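Local coordinates for protein hydroxylacyl-CoA dehydrogenase (Streptomyces coelicolor, PDB 5BKA) that probably takes part in making the polyketide antibiotic actinorhodin, as a noncanonical member of the NTF2-like (SnoaL-like) superfamily whose precise role is uncertain, at residues 24-29 against 76-81; 90-95 against 122-127; 94-99 against 116-121. All coordinates share one frame; numbering follows the deposited sequence.

The contacts share the curved mixed sheet of one NTF2-like domain. Contact 1, first along the chain, joins the end of helix 10-26 to strand 74-87, an edge strand within this chain; contacts 2 and 3 lie on the hairpin of strands 93-105 and 112-124. The centre of contact 1 lies about 14 Å from that of contact 3 and about 22 Å from that of contact 2, across the chain's centre. Contacts 2 and 3, centres about 15 Å apart, share Thr94 and Ala95. A probable hydrogen bond from Tyr98 N to Asp81 O connects contacts 1 and 3, which sit where subunits meet; contact 2, at the hairpin's open end, touches no other chain of the assembly.

Contact 1: 24-29 against 76-81; sequences KLDGRD and RRHWFD
Asp26 and His78 both set CG beside the backbone N (chi1 -68° in each), which turns the Asp26 carboxylate onto strand 76-81 and, with chi2 of 72°, brings His78 ND1 to meet it. The carboxylate takes two bonds from one residue, each on a syn lone pair. His78 ND1 donates its N-H to Asp26 OD1 at 2.7 Å, almost in the imidazole plane, and His78 N reaches Asp26 OD2 at 3.0 Å. Carboxylate and ring are nearly coplanar, so ring rotation is well fixed. Leu25 CD2 sits over the centre of one ring face, 3.9 Å from the centroid of His78, a CH-pi contact. Asp26 OD2 also binds Tyr98 OH of the second subunit, and the Arg77 guanidinium pairs with Asp141 there. In place of Asp26, an alanine removes both acceptor oxygens and would probably let the His78 ring turn and loosen the join to that subunit. The carboxylate is likely to stabilise a protonated His78. Beside these bonds a water joins Asp26 O to Arg76 N, and the helix ends in a Schellman motif with Arg28 at C-prime. At the core is a His-carboxylate hydrogen bond tying the end of helix 10-26 to strand 74-87 of the NTF2-like sheet.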
loop_
_atom_site.group_PDB
_atom_site.type_symbol
_atom_site.label_atom_id
_atom_site.label_comp_id
_atom_site.label_asym_id
_atom_site.label_seq_id
_atom_site.Cartn_x
_atom_site.Cartn_y
_atom_site.Cartn_z
ATOM N N LYS B 24 -8.609 -12.321 2.598
ATOM C CA LYS B 24 -9.031 -13.708 2.762
ATOM C C LYS B 24 -7.846 -14.608 3.096
ATOM O O LYS B 24 -7.898 -15.388 4.055
ATOM C CB LYS B 24 -9.749 -14.184 1.498
ATOM C CG LYS B 24 -11.075 -13.473 1.264
ATOM C CD LYS B 24 -11.798 -13.992 0.037
ATOM C CE LYS B 24 -13.129 -13.278 -0.142
ATOM N NZ LYS B 24 -13.948 -13.878 -1.226
ATOM N N LEU B 25 -6.774 -14.523 2.301
ATOM C CA LEU B 25 -5.583 -15.334 2.546
ATOM C C LEU B 25 -5.056 -15.132 3.962
ATOM O O LEU B 25 -4.781 -16.101 4.680
ATOM C CB LEU B 25 -4.502 -14.995 1.517
ATOM C CG LEU B 25 -3.147 -15.691 1.690
ATOM C CD1 LEU B 25 -3.264 -17.180 1.403
ATOM C CD2 LEU B 25 -2.084 -15.053 0.801
ATOM N N ASP B 26 -4.890 -13.874 4.374
ATOM C CA ASP B 26 -4.360 -13.578 5.701
ATOM C C ASP B 26 -5.341 -13.908 6.820
ATOM O O ASP B 26 -4.911 -14.091 7.966
ATOM C CB ASP B 26 -3.957 -12.107 5.778
ATOM C CG ASP B 26 -2.760 -11.782 4.899
ATOM O OD1 ASP B 26 -1.915 -12.679 4.699
ATOM O OD2 ASP B 26 -2.662 -10.635 4.404
ATOM N N GLY B 27 -6.636 -13.981 6.518
ATOM C CA GLY B 27 -7.660 -14.436 7.432
ATOM C C GLY B 27 -7.878 -15.927 7.436
ATOM O O GLY B 27 -8.893 -16.383 7.974
ATOM N N ARG B 28 -6.941 -16.695 6.876
ATOM C CA ARG B 28 -7.065 -18.147 6.749
ATOM C C ARG B 28 -8.325 -18.589 6.024
ATOM O O ARG B 28 -8.878 -19.648 6.343
ATOM C CB ARG B 28 -7.065 -18.845 8.097
ATOM C CG ARG B 28 -5.792 -19.195 8.722
ATOM C CD ARG B 28 -5.687 -18.785 10.145
ATOM N NE ARG B 28 -6.777 -19.449 10.867
ATOM C CZ ARG B 28 -6.708 -19.956 12.095
ATOM N NH1 ARG B 28 -5.512 -20.303 12.621
ATOM N NH2 ARG B 28 -7.812 -20.412 12.658
ATOM N N ASP B 29 -8.791 -17.794 5.067
ATOM C CA ASP B 29 -9.861 -18.221 4.173
ATOM C C ASP B 29 -9.229 -18.775 2.900
ATOM O O ASP B 29 -9.264 -18.160 1.837
ATOM C CB ASP B 29 -10.798 -17.060 3.886
ATOM C CG ASP B 29 -11.971 -17.451 3.018
ATOM O OD1 ASP B 29 -12.212 -18.660 2.834
ATOM O OD2 ASP B 29 -12.659 -16.531 2.532
ATOM N N ARG B 76 -0.141 -13.310 9.682
ATOM C CA ARG B 76 0.603 -12.926 8.494
ATOM C C ARG B 76 -0.150 -11.849 7.724
ATOM O O ARG B 76 -1.381 -11.792 7.744
ATOM C CB ARG B 76 0.873 -14.131 7.590
ATOM C CG ARG B 76 1.902 -15.102 8.156
ATOM C CD ARG B 76 2.598 -15.870 7.042
ATOM N NE ARG B 76 4.051 -15.785 7.144
ATOM C CZ ARG B 76 4.886 -15.980 6.126
ATOM N NH1 ARG B 76 4.411 -16.271 4.924
ATOM N NH2 ARG B 76 6.195 -15.883 6.312
ATOM N N ARG B 77 0.605 -10.984 7.048
ATOM C CA ARG B 77 0.034 -9.943 6.205
ATOM C C ARG B 77 0.845 -9.857 4.924
ATOM O O ARG B 77 2.071 -9.715 4.972
ATOM C CB ARG B 77 0.026 -8.583 6.917
ATOM C CG ARG B 77 -0.773 -8.548 8.212
ATOM C CD ARG B 77 -2.274 -8.609 7.954
ATOM N NE ARG B 77 -3.032 -8.666 9.199
ATOM C CZ ARG B 77 -4.269 -9.140 9.305
ATOM N NH1 ARG B 77 -4.903 -9.600 8.236
ATOM N NH2 ARG B 77 -4.874 -9.150 10.485
ATOM N N HIS B 78 0.162 -9.946 3.788
ATOM C CA HIS B 78 0.791 -9.873 2.474
ATOM C C HIS B 78 0.473 -8.508 1.869
ATOM O O HIS B 78 -0.581 -8.319 1.257
ATOM C CB HIS B 78 0.303 -11.006 1.577
ATOM C CG HIS B 78 0.759 -12.364 2.012
ATOM N ND1 HIS B 78 0.262 -12.992 3.133
ATOM C CD2 HIS B 78 1.662 -13.216 1.471
ATOM C CE1 HIS B 78 0.842 -14.172 3.267
ATOM N NE2 HIS B 78 1.695 -14.332 2.271
ATOM N N TRP B 79 1.398 -7.566 2.032
ATOM C CA TRP B 79 1.237 -6.227 1.485
ATOM C C TRP B 79 1.597 -6.208 0.004
ATOM O O TRP B 79 2.547 -6.867 -0.421
ATOM C CB TRP B 79 2.119 -5.233 2.246
ATOM C CG TRP B 79 1.518 -4.770 3.535
ATOM C CD1 TRP B 79 0.987 -5.550 4.520
ATOM C CD2 TRP B 79 1.382 -3.416 3.979
ATOM N NE1 TRP B 79 0.529 -4.766 5.549
ATOM C CE2 TRP B 79 0.758 -3.452 5.241
ATOM C CE3 TRP B 79 1.729 -2.176 3.432
ATOM C CZ2 TRP B 79 0.468 -2.297 5.963
ATOM C CZ3 TRP B 79 1.440 -1.030 4.150
ATOM C CH2 TRP B 79 0.817 -1.098 5.402
ATOM N N PHE B 80 0.825 -5.461 -0.781
ATOM C CA PHE B 80 1.093 -5.254 -2.197
ATOM C C PHE B 80 1.448 -3.794 -2.453
ATOM O O PHE B 80 1.098 -2.904 -1.674
ATOM C CB PHE B 80 -0.115 -5.641 -3.059
ATOM C CG PHE B 80 -0.187 -7.104 -3.400
ATOM C CD1 PHE B 80 0.366 -8.060 -2.564
ATOM C CD2 PHE B 80 -0.824 -7.523 -4.558
ATOM C CE1 PHE B 80 0.291 -9.406 -2.880
ATOM C CE2 PHE B 80 -0.903 -8.866 -4.879
ATOM C CZ PHE B 80 -0.342 -9.808 -4.039
ATOM N N ASP B 81 2.143 -3.551 -3.565
ATOM C CA ASP B 81 2.491 -2.188 -3.946
ATOM C C ASP B 81 2.858 -2.136 -5.422
ATOM O O ASP B 81 3.363 -3.110 -5.986
ATOM C CB ASP B 81 3.658 -1.649 -3.113
ATOM C CG ASP B 81 3.609 -0.142 -2.946
ATOM O OD1 ASP B 81 2.695 0.346 -2.254
ATOM O OD2 ASP B 81 4.482 0.553 -3.507
HETATM O O HOH W 1 -2.160 -15.288 8.799
#

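Contact 2: 90-95 against 122-127; sequences DGSITA and VLVRGA
Two nearly straight backbone bonds hold the tight part of this contact, where Ile93 and Leu123 form an antiparallel hydrogen-bonded pair. Ile93 N gives to Leu123 O at 2.8 Å, and Leu123 N to Ile93 O at 2.7 Å, both donors lying in the plane of the carbonyl they meet. On the face that carries these two side chains, Ile93 CB and Leu123 CB touch at 3.9 Å. Leu123, its CG anti to the carbonyl carbon, then sends CD1 along to Ala95 CB, 4.2 Å away. Thr94 and Val122 make the next, non-hydrogen-bonded pair on the other face. At the open end of the hairpin the pairing stops at Ile93; just before it Ser92 sets OG 3.3 Å from Val124 CG1 and also meets Val122 CG1, so that a hydroxyl rests on two valine methyls. Asp90 shapes this end: its OD1 takes the N-H of Ser92 from above the carboxylate plane at 3.1 Å, an Asx turn. Beyond it the segments separate, and a water bridges Gly91 O and Arg125 N by two weak bonds on the exposed side. Arg125 itself turns to Glu13 in a salt bridge. Leu123 packs against Val14 and Phe17 of helix 10-26, Ile93 and Ala95 lean on Leu85 of strand 74-87, and Val122 and Val124 border strand 132-140.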
loop_
_atom_site.group_PDB
_atom_site.type_symbol
_atom_site.label_atom_id
_atom_site.label_comp_id
_atom_site.label_asym_id
_atom_site.label_seq_id
_atom_site.Cartn_x
_atom_site.Cartn_y
_atom_site.Cartn_z
ATOM N N ASP B 90 -4.668 -12.176 -25.839
ATOM C CA ASP B 90 -5.849 -13.008 -25.645
ATOM C C ASP B 90 -6.899 -12.356 -24.752
ATOM O O ASP B 90 -7.815 -13.050 -24.298
ATOM C CB ASP B 90 -5.442 -14.359 -25.053
ATOM C CG ASP B 90 -4.793 -14.225 -23.687
ATOM O OD1 ASP B 90 -4.347 -13.110 -23.348
ATOM O OD2 ASP B 90 -4.731 -15.234 -22.953
ATOM N N GLY B 91 -6.792 -11.055 -24.489
ATOM C CA GLY B 91 -7.695 -10.383 -23.580
ATOM C C GLY B 91 -7.316 -10.480 -22.119
ATOM O O GLY B 91 -7.948 -9.815 -21.287
ATOM N N SER B 92 -6.312 -11.285 -21.777
ATOM C CA SER B 92 -5.867 -11.402 -20.397
ATOM C C SER B 92 -5.205 -10.106 -19.937
ATOM O O SER B 92 -4.761 -9.281 -20.740
ATOM C CB SER B 92 -4.890 -12.568 -20.244
ATOM O OG SER B 92 -5.569 -13.770 -19.918
ATOM N N ILE B 93 -5.154 -9.932 -18.621
ATOM C CA ILE B 93 -4.498 -8.794 -17.988
ATOM C C ILE B 93 -3.270 -9.321 -17.266
ATOM O O ILE B 93 -3.380 -10.174 -16.376
ATOM C CB ILE B 93 -5.436 -8.060 -17.022
ATOM C CG1 ILE B 93 -6.698 -7.594 -17.759
ATOM C CG2 ILE B 93 -4.721 -6.875 -16.381
ATOM C CD1 ILE B 93 -6.420 -6.719 -18.964
ATOM N N THR B 94 -2.099 -8.832 -17.666
ATOM C CA THR B 94 -0.845 -9.186 -17.018
ATOM C C THR B 94 -0.682 -8.241 -15.830
ATOM O O THR B 94 -0.752 -7.020 -16.002
ATOM C CB THR B 94 0.316 -8.978 -17.988
ATOM O OG1 THR B 94 0.065 -7.773 -18.741
ATOM C CG2 THR B 94 0.269 -10.104 -19.033
ATOM N N ALA B 95 -0.471 -8.772 -14.634
ATOM C CA ALA B 95 -0.246 -7.890 -13.496
ATOM C C ALA B 95 1.063 -8.239 -12.805
ATOM O O ALA B 95 1.355 -9.417 -12.566
ATOM C CB ALA B 95 -1.406 -7.952 -12.501
ATOM N N VAL B 122 -1.782 -13.352 -13.975
ATOM C CA VAL B 122 -2.550 -13.338 -15.214
ATOM C C VAL B 122 -4.028 -13.319 -14.833
ATOM O O VAL B 122 -4.536 -14.286 -14.250
ATOM C CB VAL B 122 -2.217 -14.545 -16.104
ATOM C CG1 VAL B 122 -3.077 -14.517 -17.364
ATOM C CG2 VAL B 122 -0.746 -14.555 -16.465
ATOM N N LEU B 123 -4.705 -12.216 -15.158
ATOM C CA LEU B 123 -6.096 -11.979 -14.802
ATOM C C LEU B 123 -6.982 -12.167 -16.025
ATOM O O LEU B 123 -6.600 -11.792 -17.136
ATOM C CB LEU B 123 -6.271 -10.579 -14.223
ATOM C CG LEU B 123 -5.679 -10.350 -12.829
ATOM C CD1 LEU B 123 -5.477 -8.868 -12.553
ATOM C CD2 LEU B 123 -6.569 -10.978 -11.771
ATOM N N VAL B 124 -8.177 -12.722 -15.817
ATOM C CA VAL B 124 -9.133 -12.890 -16.902
ATOM C C VAL B 124 -10.492 -12.353 -16.480
ATOM O O VAL B 124 -10.802 -12.208 -15.296
ATOM C CB VAL B 124 -9.274 -14.361 -17.356
ATOM C CG1 VAL B 124 -7.974 -14.881 -17.946
ATOM C CG2 VAL B 124 -9.747 -15.242 -16.210
ATOM N N ARG B 125 -11.305 -12.056 -17.498
ATOM C CA ARG B 125 -12.579 -11.389 -17.316
ATOM C C ARG B 125 -13.680 -12.446 -17.483
ATOM O O ARG B 125 -14.026 -13.122 -16.506
ATOM C CB ARG B 125 -12.667 -10.222 -18.306
ATOM C CG ARG B 125 -14.005 -9.563 -18.531
ATOM C CD ARG B 125 -14.360 -8.624 -17.419
ATOM N NE ARG B 125 -13.495 -7.451 -17.379
ATOM C CZ ARG B 125 -13.421 -6.647 -16.326
ATOM N NH1 ARG B 125 -14.173 -6.905 -15.273
ATOM N NH2 ARG B 125 -12.627 -5.587 -16.324
ATOM N N GLY B 126 -14.215 -12.632 -18.671
ATOM C CA GLY B 126 -15.218 -13.656 -18.887
ATOM C C GLY B 126 -16.578 -13.067 -19.210
ATOM O O GLY B 126 -16.739 -11.865 -19.445
ATOM N N ALA B 127 -17.575 -13.953 -19.204
ATOM C CA ALA B 127 -18.910 -13.582 -19.661
ATOM C C ALA B 127 -19.608 -12.650 -18.678
ATOM O O ALA B 127 -20.319 -11.727 -19.091
ATOM C CB ALA B 127 -19.746 -14.840 -19.893
HETATM O O HOH W 2 -9.926 -12.088 -20.510
#

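Contact 3: 94-99 against 116-121; sequences TATSYC and SCLVHD
Six backbone hydrogen bonds, two in each of the pairs Ala95-Asp121, Ser97-Val119 and Cys99-Cys117, bind these antiparallel strands. The shortest reach 2.6 Å, from Asp121 N to Ala95 O and from Cys117 N to Cys99 O. On the face of those pairs, Val119 CG2, beside its own backbone N, presses on Cys99 CB at 3.6 Å. Ala95 CB meets Asp121 CB at 3.9 Å. On the other face, Leu118 runs alongside Tyr98 and sets CD2 at the ring edge, 3.5 Å from CD1 of Tyr98. Thr96 and His120 lie side by side, and one water holds both Thr96 OG1 (2.8 Å) and His120 ND1 (2.9 Å), the latter from within the ring plane. A second water bonds Ser97 OG and donates to Val119 O, 3.1 Å from that oxygen. Farther out, Ser97 OG bonds Thr83 and Asp121 forms a salt bridge with Arg136, while Phe80 backs Cys99 and Val119. Tyr98 OH reaches Asp26 of the third subunit, where its ring also meets Trp79, so the Tyr98-Leu118 face joins the trimer interface. Such pairing is that of a regular beta hairpin, flanked by strands 74-87 and 132-140 in the curved NTF2-like sheet.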
loop_
_atom_site.group_PDB
_atom_site.type_symbol
_atom_site.label_atom_id
_atom_site.label_comp_id
_atom_site.label_asym_id
_atom_site.label_seq_id
_atom_site.Cartn_x
_atom_site.Cartn_y
_atom_site.Cartn_z
ATOM N N THR B 94 -2.099 -8.832 -17.666
ATOM C CA THR B 94 -0.845 -9.186 -17.018
ATOM C C THR B 94 -0.682 -8.241 -15.830
ATOM O O THR B 94 -0.752 -7.020 -16.002
ATOM C CB THR B 94 0.316 -8.978 -17.988
ATOM O OG1 THR B 94 0.065 -7.773 -18.741
ATOM C CG2 THR B 94 0.269 -10.104 -19.033
ATOM N N ALA B 95 -0.471 -8.772 -14.634
ATOM C CA ALA B 95 -0.246 -7.890 -13.496
ATOM C C ALA B 95 1.063 -8.239 -12.805
ATOM O O ALA B 95 1.355 -9.417 -12.566
ATOM C CB ALA B 95 -1.406 -7.952 -12.501
ATOM N N THR B 96 1.851 -7.212 -12.495
ATOM C CA THR B 96 3.079 -7.363 -11.724
ATOM C C THR B 96 3.030 -6.407 -10.541
ATOM O O THR B 96 2.848 -5.200 -10.724
ATOM C CB THR B 96 4.318 -7.081 -12.580
ATOM O OG1 THR B 96 4.359 -7.992 -13.684
ATOM C CG2 THR B 96 5.583 -7.248 -11.748
ATOM N N SER B 97 3.195 -6.945 -9.336
ATOM C CA SER B 97 3.127 -6.156 -8.115
ATOM C C SER B 97 4.281 -6.517 -7.193
ATOM O O SER B 97 4.788 -7.642 -7.215
ATOM C CB SER B 97 1.798 -6.368 -7.374
ATOM O OG SER B 97 0.695 -6.167 -8.237
ATOM N N TYR B 98 4.693 -5.544 -6.387
ATOM C CA TYR B 98 5.558 -5.825 -5.255
ATOM C C TYR B 98 4.735 -6.465 -4.148
ATOM O O TYR B 98 3.551 -6.162 -3.975
ATOM C CB TYR B 98 6.210 -4.546 -4.724
ATOM C CG TYR B 98 7.151 -3.838 -5.676
ATOM C CD1 TYR B 98 7.551 -4.426 -6.869
ATOM C CD2 TYR B 98 7.637 -2.573 -5.376
ATOM C CE1 TYR B 98 8.411 -3.771 -7.733
ATOM C CE2 TYR B 98 8.491 -1.912 -6.229
ATOM C CZ TYR B 98 8.878 -2.513 -7.406
ATOM O OH TYR B 98 9.732 -1.849 -8.253
ATOM N N CYS B 99 5.370 -7.348 -3.387
ATOM C CA CYS B 99 4.732 -7.903 -2.204
ATOM C C CYS B 99 5.754 -8.017 -1.085
ATOM O O CYS B 99 6.901 -8.411 -1.313
ATOM C CB CYS B 99 4.104 -9.277 -2.485
ATOM S SG CYS B 99 3.495 -10.149 -1.011
ATOM N N SER B 116 10.570 -10.252 0.512
ATOM C CA SER B 116 10.136 -9.260 -0.463
ATOM C C SER B 116 9.996 -9.964 -1.806
ATOM O O SER B 116 10.907 -10.681 -2.231
ATOM C CB SER B 116 11.143 -8.109 -0.543
ATOM O OG SER B 116 10.859 -7.216 -1.607
ATOM N N CYS B 117 8.854 -9.782 -2.465
ATOM C CA CYS B 117 8.504 -10.614 -3.606
ATOM C C CYS B 117 8.008 -9.781 -4.779
ATOM O O CYS B 117 7.542 -8.649 -4.625
ATOM C CB CYS B 117 7.421 -11.646 -3.246
ATOM S SG CYS B 117 7.586 -12.407 -1.621
ATOM N N LEU B 118 8.110 -10.380 -5.963
ATOM C CA LEU B 118 7.418 -9.928 -7.162
ATOM C C LEU B 118 6.278 -10.900 -7.432
ATOM O O LEU B 118 6.480 -12.118 -7.401
ATOM C CB LEU B 118 8.364 -9.872 -8.364
ATOM C CG LEU B 118 9.285 -8.658 -8.510
ATOM C CD1 LEU B 118 10.092 -8.756 -9.792
ATOM C CD2 LEU B 118 8.486 -7.371 -8.485
ATOM N N VAL B 119 5.088 -10.367 -7.686
ATOM C CA VAL B 119 3.899 -11.175 -7.933
ATOM C C VAL B 119 3.511 -11.002 -9.395
ATOM O O VAL B 119 3.064 -9.925 -9.805
ATOM C CB VAL B 119 2.743 -10.787 -7.001
ATOM C CG1 VAL B 119 1.527 -11.652 -7.282
ATOM C CG2 VAL B 119 3.170 -10.919 -5.548
ATOM N N HIS B 120 3.678 -12.064 -10.180
ATOM C CA HIS B 120 3.340 -12.064 -11.599
ATOM C C HIS B 120 1.987 -12.744 -11.768
ATOM O O HIS B 120 1.863 -13.958 -11.565
ATOM C CB HIS B 120 4.417 -12.773 -12.415
ATOM C CG HIS B 120 5.781 -12.180 -12.251
ATOM N ND1 HIS B 120 6.172 -11.027 -12.898
ATOM C CD2 HIS B 120 6.846 -12.578 -11.515
ATOM C CE1 HIS B 120 7.418 -10.739 -12.567
ATOM N NE2 HIS B 120 7.851 -11.665 -11.729
ATOM N N ASP B 121 0.980 -11.965 -12.148
ATOM C CA ASP B 121 -0.386 -12.455 -12.223
ATOM C C ASP B 121 -0.899 -12.409 -13.654
ATOM O O ASP B 121 -0.511 -11.539 -14.441
ATOM C CB ASP B 121 -1.319 -11.631 -11.329
ATOM C CG ASP B 121 -1.252 -12.042 -9.872
ATOM O OD1 ASP B 121 -0.628 -13.080 -9.568
ATOM O OD2 ASP B 121 -1.832 -11.326 -9.029
HETATM O O HOH W 3 3.968 -10.518 -14.732
HETATM O O HOH W 4 0.371 -8.365 -9.627
#